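Local atomic coordinates of beta-glucanase (Bacteroides thetaiotaomicron, PDB entry 6EUG), a protein that probably hydrolyses O-glycosidic bonds, this chain being its family 43 glycoside hydrolase part, which holds glucoimidazole in its pocket and probably acts on beta-1,3-linked galactans. Residues Asn41-His46 against Asn76-Thr81; Lys122-Leu127 against Asp245-Thr250; Ala141-Ser146 against Phe155-Arg160. All blocks are in the same frame, centred on the assembly; numbering follows the deposited sequence.

Interaction 1: Asn41-His46 against Asn76-Thr81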
# COMPACT_ATOMS: atom_id res chain seq x y z
N ASN A 41 -25.73 4.79 -3.72
CA ASN A 41 -24.88 5.56 -2.78
C ASN A 41 -23.45 5.65 -3.30
O ASN A 41 -22.93 4.70 -3.89
CB ASN A 41 -24.90 4.92 -1.39
CG ASN A 41 -26.28 4.95 -0.74
OD1 ASN A 41 -26.75 3.96 -0.15
ND2 ASN A 41 -26.96 6.08 -0.89
N VAL A 42 -22.81 6.80 -3.10
CA VAL A 42 -21.41 6.98 -3.56
C VAL A 42 -20.49 5.89 -2.96
O VAL A 42 -20.59 5.58 -1.76
CB VAL A 42 -20.92 8.42 -3.24
CG1 VAL A 42 -19.42 8.57 -3.52
CG2 VAL A 42 -21.69 9.44 -4.08
N ILE A 43 -19.64 5.28 -3.79
CA ILE A 43 -18.70 4.25 -3.32
C ILE A 43 -17.62 4.92 -2.48
O ILE A 43 -16.99 5.88 -2.93
CB ILE A 43 -18.06 3.44 -4.50
CG1 ILE A 43 -19.18 2.67 -5.26
CG2 ILE A 43 -16.96 2.51 -3.98
CD1 ILE A 43 -18.73 1.91 -6.50
N ASN A 44 -17.40 4.39 -1.28
CA ASN A 44 -16.47 4.93 -0.28
C ASN A 44 -15.46 3.85 0.10
O ASN A 44 -15.66 3.12 1.06
CB ASN A 44 -17.31 5.44 0.93
CG ASN A 44 -16.51 6.32 1.90
OD1 ASN A 44 -15.30 6.54 1.74
ND2 ASN A 44 -17.23 6.89 2.88
N ALA A 45 -14.37 3.75 -0.68
CA ALA A 45 -13.35 2.70 -0.56
C ALA A 45 -12.02 3.22 -1.11
O ALA A 45 -11.52 2.76 -2.15
CB ALA A 45 -13.75 1.44 -1.28
N HIS A 46 -11.44 4.15 -0.36
CA HIS A 46 -10.22 4.89 -0.81
C HIS A 46 -8.92 4.16 -0.36
O HIS A 46 -8.91 3.40 0.61
CB HIS A 46 -10.30 6.36 -0.30
CG HIS A 46 -11.63 7.01 -0.55
ND1 HIS A 46 -11.94 7.69 -1.73
CD2 HIS A 46 -12.77 6.99 0.18
CE1 HIS A 46 -13.20 8.08 -1.68
NE2 HIS A 46 -13.74 7.64 -0.56
N ASN A 76 -14.15 -0.34 4.71
CA ASN A 76 -15.40 -0.66 3.97
C ASN A 76 -15.14 -1.76 2.94
O ASN A 76 -13.99 -1.93 2.51
CB ASN A 76 -15.89 0.64 3.27
CG ASN A 76 -17.40 0.83 3.26
OD1 ASN A 76 -18.16 0.06 3.84
ND2 ASN A 76 -17.83 1.92 2.62
N CYS A 77 -16.19 -2.48 2.54
CA CYS A 77 -16.12 -3.53 1.50
C CYS A 77 -17.30 -3.48 0.51
O CYS A 77 -18.47 -3.34 0.93
CB CYS A 77 -16.11 -4.90 2.16
SG CYS A 77 -16.10 -6.37 1.12
N TYR A 78 -16.97 -3.66 -0.78
CA TYR A 78 -17.95 -3.80 -1.89
C TYR A 78 -17.67 -5.09 -2.66
O TYR A 78 -16.50 -5.51 -2.76
CB TYR A 78 -17.89 -2.59 -2.83
CG TYR A 78 -18.26 -1.26 -2.15
CD1 TYR A 78 -17.35 -0.56 -1.36
CD2 TYR A 78 -19.55 -0.75 -2.23
CE1 TYR A 78 -17.69 0.64 -0.74
CE2 TYR A 78 -19.91 0.44 -1.59
CZ TYR A 78 -18.98 1.14 -0.83
OH TYR A 78 -19.28 2.35 -0.17
N SER A 79 -18.72 -5.67 -3.27
CA SER A 79 -18.54 -6.93 -4.06
C SER A 79 -19.14 -6.79 -5.47
O SER A 79 -20.00 -5.94 -5.67
CB SER A 79 -19.14 -8.14 -3.36
OG SER A 79 -20.55 -8.04 -3.26
N SER A 80 -18.62 -7.58 -6.43
CA SER A 80 -19.08 -7.54 -7.83
C SER A 80 -18.75 -8.84 -8.57
O SER A 80 -17.71 -9.41 -8.35
CB SER A 80 -18.38 -6.43 -8.59
OG SER A 80 -18.95 -6.23 -9.88
N THR A 81 -19.61 -9.26 -9.50
CA THR A 81 -19.25 -10.36 -10.39
C THR A 81 -18.60 -9.84 -11.69
O THR A 81 -17.98 -10.63 -12.42
CB THR A 81 -20.49 -11.18 -10.77
OG1 THR A 81 -21.45 -10.31 -11.36
CG2 THR A 81 -21.11 -11.85 -9.55
O HOH W 1 -21.76 3.34 -0.71
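N44 is gripped through its backbone by two side chains of strand 74-80. Its amide N donates to Y78 OH at 3.0 Å with a fairly straight N-H...O angle of 159°, and its carbonyl O accepts from N76 ND2 at 2.9 Å, close to the amide plane of N76. The strand belongs to the first four-stranded sheet of a five-bladed beta-propeller, the fold of family 43, and 41-46 is the irregular lead-in to that blade's first strand, 48-53. N76 and Y78, two residues apart and both projecting toward the loop, thus do for N44 what a neighbouring strand's backbone would do in a regular sheet. The Y78 hydroxyl has a further partner: it donates to a water at 2.7 Å, and this water in turn donates a hydrogen bond to V42 O, also at 2.7 Å. Accepting from N44 and donating to the water, the phenol is fixed at its far end. The N44 side chain turns to a different task, its OD1 accepting from the backbone N of R64. Y350 OH, of strand 349-357, also bonds to I43 O and A45 N, so the loop is held between the first and last sheets in the chain. Packing completes the contact. Y78 is directed across the loop (chi1 -62°, CG anti to the carbonyl carbon), its ring beside I43 and A45, whose CB meets CE1 obliquely at 4.1 Å. I43 CG2 forms a CH-pi contact over one face of the Y78 ring, 3.9 Å from its centroid and 15° off the normal.

Interaction 2: Lys122-Leu127 against Asp245-Thr250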
# COMPACT_ATOMS: atom_id res chain seq x y z
N LYS A 122 -7.81 -18.98 5.54
CA LYS A 122 -8.27 -17.70 6.13
C LYS A 122 -8.00 -16.49 5.23
O LYS A 122 -7.02 -16.49 4.45
CB LYS A 122 -7.55 -17.45 7.46
CG LYS A 122 -7.60 -18.58 8.47
CD LYS A 122 -9.02 -18.85 8.92
CE LYS A 122 -9.04 -19.78 10.13
NZ LYS A 122 -10.40 -20.31 10.38
N PHE A 123 -8.80 -15.43 5.41
CA PHE A 123 -8.53 -14.12 4.80
C PHE A 123 -7.80 -13.21 5.79
O PHE A 123 -8.25 -13.04 6.91
CB PHE A 123 -9.83 -13.47 4.35
CG PHE A 123 -10.54 -14.26 3.28
CD1 PHE A 123 -11.39 -15.31 3.64
CD2 PHE A 123 -10.33 -13.99 1.94
CE1 PHE A 123 -12.03 -16.07 2.66
CE2 PHE A 123 -10.98 -14.75 0.95
CZ PHE A 123 -11.83 -15.77 1.32
N VAL A 124 -6.67 -12.64 5.34
CA VAL A 124 -5.81 -11.87 6.20
C VAL A 124 -5.73 -10.42 5.67
O VAL A 124 -5.30 -10.20 4.52
CB VAL A 124 -4.40 -12.50 6.26
CG1 VAL A 124 -3.51 -11.70 7.21
CG2 VAL A 124 -4.50 -13.98 6.67
N MET A 125 -6.13 -9.47 6.52
CA MET A 125 -6.06 -8.01 6.25
C MET A 125 -4.87 -7.37 6.98
O MET A 125 -4.70 -7.56 8.19
CB MET A 125 -7.35 -7.31 6.69
CG MET A 125 -7.47 -5.86 6.25
SD MET A 125 -8.93 -5.03 6.94
CE MET A 125 -10.25 -5.70 5.91
N TRP A 126 -4.06 -6.61 6.23
CA TRP A 126 -3.05 -5.75 6.82
C TRP A 126 -3.42 -4.31 6.48
O TRP A 126 -4.01 -4.05 5.42
CB TRP A 126 -1.63 -6.07 6.30
CG TRP A 126 -1.01 -7.35 6.90
CD1 TRP A 126 -1.21 -8.62 6.47
CD2 TRP A 126 -0.09 -7.44 8.00
NE1 TRP A 126 -0.48 -9.50 7.23
CE2 TRP A 126 0.25 -8.81 8.15
CE3 TRP A 126 0.50 -6.51 8.85
CZ2 TRP A 126 1.10 -9.27 9.16
CZ3 TRP A 126 1.37 -6.96 9.84
CH2 TRP A 126 1.66 -8.34 9.98
N LEU A 127 -3.08 -3.39 7.38
CA LEU A 127 -3.36 -1.96 7.15
C LEU A 127 -2.37 -1.08 7.91
O LEU A 127 -1.72 -1.55 8.85
CB LEU A 127 -4.81 -1.66 7.52
CG LEU A 127 -5.15 -1.92 8.99
CD1 LEU A 127 -6.03 -0.81 9.52
CD2 LEU A 127 -5.81 -3.27 9.23
N ASP A 245 1.42 -18.48 7.95
CA ASP A 245 -0.01 -18.18 8.17
C ASP A 245 -0.39 -16.71 7.82
O ASP A 245 -1.56 -16.33 7.89
CB ASP A 245 -0.49 -18.55 9.61
CG ASP A 245 0.21 -17.78 10.71
OD1 ASP A 245 1.04 -16.88 10.40
OD2 ASP A 245 -0.05 -18.11 11.89
N TYR A 246 0.61 -15.95 7.39
CA TYR A 246 0.49 -14.52 7.01
C TYR A 246 0.20 -13.60 8.18
O TYR A 246 -0.08 -12.42 7.96
CB TYR A 246 -0.50 -14.26 5.84
CG TYR A 246 -0.28 -15.01 4.54
CD1 TYR A 246 0.92 -15.69 4.27
CD2 TYR A 246 -1.27 -15.03 3.56
CE1 TYR A 246 1.10 -16.39 3.08
CE2 TYR A 246 -1.09 -15.73 2.38
CZ TYR A 246 0.09 -16.39 2.13
OH TYR A 246 0.25 -17.08 0.91
N LEU A 247 0.34 -14.07 9.42
CA LEU A 247 -0.09 -13.24 10.57
C LEU A 247 1.04 -12.52 11.30
O LEU A 247 0.76 -11.72 12.19
CB LEU A 247 -0.88 -14.10 11.60
CG LEU A 247 -2.08 -14.83 11.05
CD1 LEU A 247 -2.76 -15.65 12.17
CD2 LEU A 247 -3.08 -13.94 10.33
N SER A 248 2.30 -12.75 10.88
CA SER A 248 3.46 -12.11 11.50
C SER A 248 4.60 -12.08 10.50
O SER A 248 4.49 -12.70 9.42
CB SER A 248 3.85 -12.85 12.79
OG SER A 248 4.39 -14.15 12.51
N HIS A 249 5.69 -11.40 10.87
CA HIS A 249 6.91 -11.29 10.02
C HIS A 249 7.95 -12.33 10.45
O HIS A 249 7.99 -12.70 11.63
CB HIS A 249 7.52 -9.92 10.12
CG HIS A 249 6.60 -8.80 9.73
ND1 HIS A 249 5.82 -8.11 10.63
CD2 HIS A 249 6.35 -8.23 8.52
CE1 HIS A 249 5.12 -7.19 9.99
NE2 HIS A 249 5.47 -7.22 8.72
N THR A 250 8.79 -12.80 9.52
CA THR A 250 9.83 -13.81 9.85
C THR A 250 11.16 -13.25 10.38
O THR A 250 11.94 -13.99 10.99
CB THR A 250 10.18 -14.67 8.64
OG1 THR A 250 10.78 -13.83 7.64
CG2 THR A 250 8.93 -15.36 8.09
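V124 and W126, two residues apart on strand 122-130, point toward the turn 245-250, which lies within the family 43 sequence range. V124 comes first, and both of its methyls take part: CG1, anti to the backbone N (chi1 -178°), lies 3.6 Å from Y246 O and also meets L247 CD2, while CG2 touches Y246 CB at 4.1 Å. The isobutyl group of L247 thus reaches V124 even though its CB starts away from the strand. W126 supplies the polar link: its NE1 donates to Y246 O at 3.0 Å, with the acceptor in the indole plane and the donor almost on the extension of the carbonyl bond, at a C=O...N angle of 173°. The peptide is presented by an Asx turn, in which D245 OD1 accepts from L247 N at 3.1 Å, met from above the carboxylate plane. At the indole's far corner, CH2 is 3.6 Å from H249 CE1; the two rings are oblique, their planes at 57°. H249 NE2 is bonded to H227 ND1, tying the imidazole to strand 225-231 of the turn's own blade. Strand 122-130 lies between 108-117 and 140-146 in its blade, whereas the turn leads from 236-242 toward 252-256 in another. The contact therefore joins two blades, by one indole hydrogen bond and by packing: V124 and W126 also touch V143 of strand 140-146, W126 and H249 reach L242 of strand 236-242, and Y246 packs on I115 of strand 108-117.

Interaction 3: Ala141-Ser146 against Phe155-Arg160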
# COMPACT_ATOMS: atom_id res chain seq x y z
N ALA A 141 1.97 -1.12 11.44
CA ALA A 141 1.12 -2.00 10.65
C ALA A 141 0.27 -2.82 11.59
O ALA A 141 0.74 -3.25 12.64
CB ALA A 141 1.94 -2.91 9.75
N ALA A 142 -0.97 -3.03 11.19
CA ALA A 142 -1.91 -3.90 11.94
C ALA A 142 -2.38 -5.09 11.11
O ALA A 142 -2.49 -4.98 9.90
CB ALA A 142 -3.10 -3.08 12.39
N VAL A 143 -2.77 -6.19 11.79
CA VAL A 143 -3.24 -7.39 11.11
C VAL A 143 -4.55 -7.90 11.77
O VAL A 143 -4.73 -7.82 12.98
CB VAL A 143 -2.15 -8.49 11.06
CG1 VAL A 143 -1.82 -9.06 12.42
CG2 VAL A 143 -2.54 -9.64 10.13
N ALA A 144 -5.46 -8.33 10.90
CA ALA A 144 -6.76 -8.87 11.29
C ALA A 144 -7.14 -10.08 10.38
O ALA A 144 -6.57 -10.22 9.31
CB ALA A 144 -7.82 -7.76 11.21
N VAL A 145 -8.09 -10.94 10.84
CA VAL A 145 -8.37 -12.23 10.17
C VAL A 145 -9.89 -12.48 10.08
O VAL A 145 -10.63 -12.05 10.97
CB VAL A 145 -7.62 -13.38 10.88
CG1 VAL A 145 -8.19 -13.69 12.26
CG2 VAL A 145 -7.58 -14.65 10.01
N SER A 146 -10.34 -13.11 8.99
CA SER A 146 -11.72 -13.52 8.78
C SER A 146 -11.82 -14.92 8.11
O SER A 146 -10.96 -15.28 7.32
CB SER A 146 -12.43 -12.53 7.86
OG SER A 146 -13.81 -12.82 7.70
N PHE A 155 -9.51 -8.18 14.79
CA PHE A 155 -8.19 -7.57 15.04
C PHE A 155 -7.33 -8.53 15.87
O PHE A 155 -7.83 -9.15 16.84
CB PHE A 155 -8.33 -6.22 15.81
CG PHE A 155 -7.03 -5.63 16.29
CD1 PHE A 155 -6.25 -4.85 15.44
CD2 PHE A 155 -6.55 -5.86 17.59
CE1 PHE A 155 -5.04 -4.32 15.85
CE2 PHE A 155 -5.32 -5.33 18.00
CZ PHE A 155 -4.57 -4.55 17.14
N ILE A 156 -6.08 -8.68 15.47
CA ILE A 156 -5.10 -9.49 16.21
C ILE A 156 -4.09 -8.64 16.96
O ILE A 156 -3.98 -8.75 18.16
CB ILE A 156 -4.37 -10.51 15.31
CG1 ILE A 156 -5.36 -11.45 14.63
CG2 ILE A 156 -3.36 -11.31 16.13
CD1 ILE A 156 -4.74 -12.32 13.56
N ARG A 157 -3.28 -7.86 16.24
CA ARG A 157 -2.24 -7.05 16.89
C ARG A 157 -1.69 -5.99 15.92
O ARG A 157 -2.04 -6.01 14.73
CB ARG A 157 -1.10 -7.94 17.42
CG ARG A 157 -0.19 -8.48 16.34
CD ARG A 157 0.96 -9.34 16.84
NE ARG A 157 0.47 -10.64 17.33
CZ ARG A 157 0.29 -11.77 16.62
NH1 ARG A 157 -0.19 -12.85 17.26
NH2 ARG A 157 0.53 -11.87 15.31
N SER A 158 -0.93 -5.04 16.47
CA SER A 158 -0.28 -3.98 15.68
C SER A 158 1.11 -3.72 16.23
O SER A 158 1.42 -4.06 17.40
CB SER A 158 -1.10 -2.67 15.67
OG SER A 158 -0.99 -1.93 16.89
N GLY A 159 1.96 -3.13 15.41
CA GLY A 159 3.30 -2.80 15.86
C GLY A 159 4.17 -2.30 14.72
O GLY A 159 3.79 -2.40 13.55
N ARG A 160 5.34 -1.78 15.09
CA ARG A 160 6.42 -1.56 14.14
C ARG A 160 7.02 -2.94 13.77
O ARG A 160 6.76 -3.97 14.45
CB ARG A 160 7.47 -0.56 14.68
CG ARG A 160 6.98 0.89 14.80
CD ARG A 160 8.08 1.88 15.15
NE ARG A 160 7.55 3.25 15.18
CZ ARG A 160 8.24 4.35 15.41
NH1 ARG A 160 9.53 4.28 15.67
NH2 ARG A 160 7.65 5.53 15.37
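I156 spreads its side chain over V143 and V145 at a classic beta bulge, where I156 and R157 together face V143. The two strands, 141-146 and 155-159, are the third and the outermost fourth of a propeller blade and form an antiparallel hairpin whose N-to-C directions differ by 165°. From the bulge, I156 CB lies 3.6 Å from V143 O and also touches V143 CG1. CG1 stands beside the backbone N; with chi1 -58° the chain slants past V143 O toward V145. Its tip, CD1, ends 3.9 Å from V145 CG1. The other branch, CG2, turns to a different neighbour and sits 3.6 Å above the centre of the guanidinium plane of R157. The backbone records the same irregularity: I156 N donates to V143 O at 3.0 Å, yet V143 N donates to the carbonyl of the following residue, R157 O, also at 3.0 Å. The psi of I156, -63°, departs from extended geometry, as is usual at the first position of a classic bulge, and accommodates the extra residue that shifts the register by one between V143 and A144. Beyond the bulge pairing is regular, with A141 and G159 exchanging two hydrogen bonds. On the face opposite V143 and R157, A142 CB approaches the edge of the F155 ring, 4.2 Å from CE1, and lies beside S158 CB; S158 OG bonds outside the hairpin to D102 and R140. The pairing thus depends on main-chain bonds, with apolar side-chain contact added, and no side-chain polar bond joins the two segments.

How the interactions relate
Interactions 2 and 3 form one continuous structure, their centres 8 Å apart. Strands 122-130 and 140-146 are sheet neighbours, with L127 O 2.9 Å from A142 N, and W126 CE2 packs 3.5 Å from V143 CG2. R157 NH2 also comes within 3.1 Å of L247 O, so the hairpin's edge strand approaches the inter-blade turn directly. Interaction 1 belongs to the preceding blade, with its centre about 23 Å from that of interaction 2 and nearest atoms about 6 Å apart. The bound glucoimidazole lies about 13 Å from the side chains of both N44 and A141. Its pocket includes E110 and R111, on strand 108-117 beside 122-130; neither N44 nor A141 lines it, so interactions 1 and 3 lie outside the ligand's first shell.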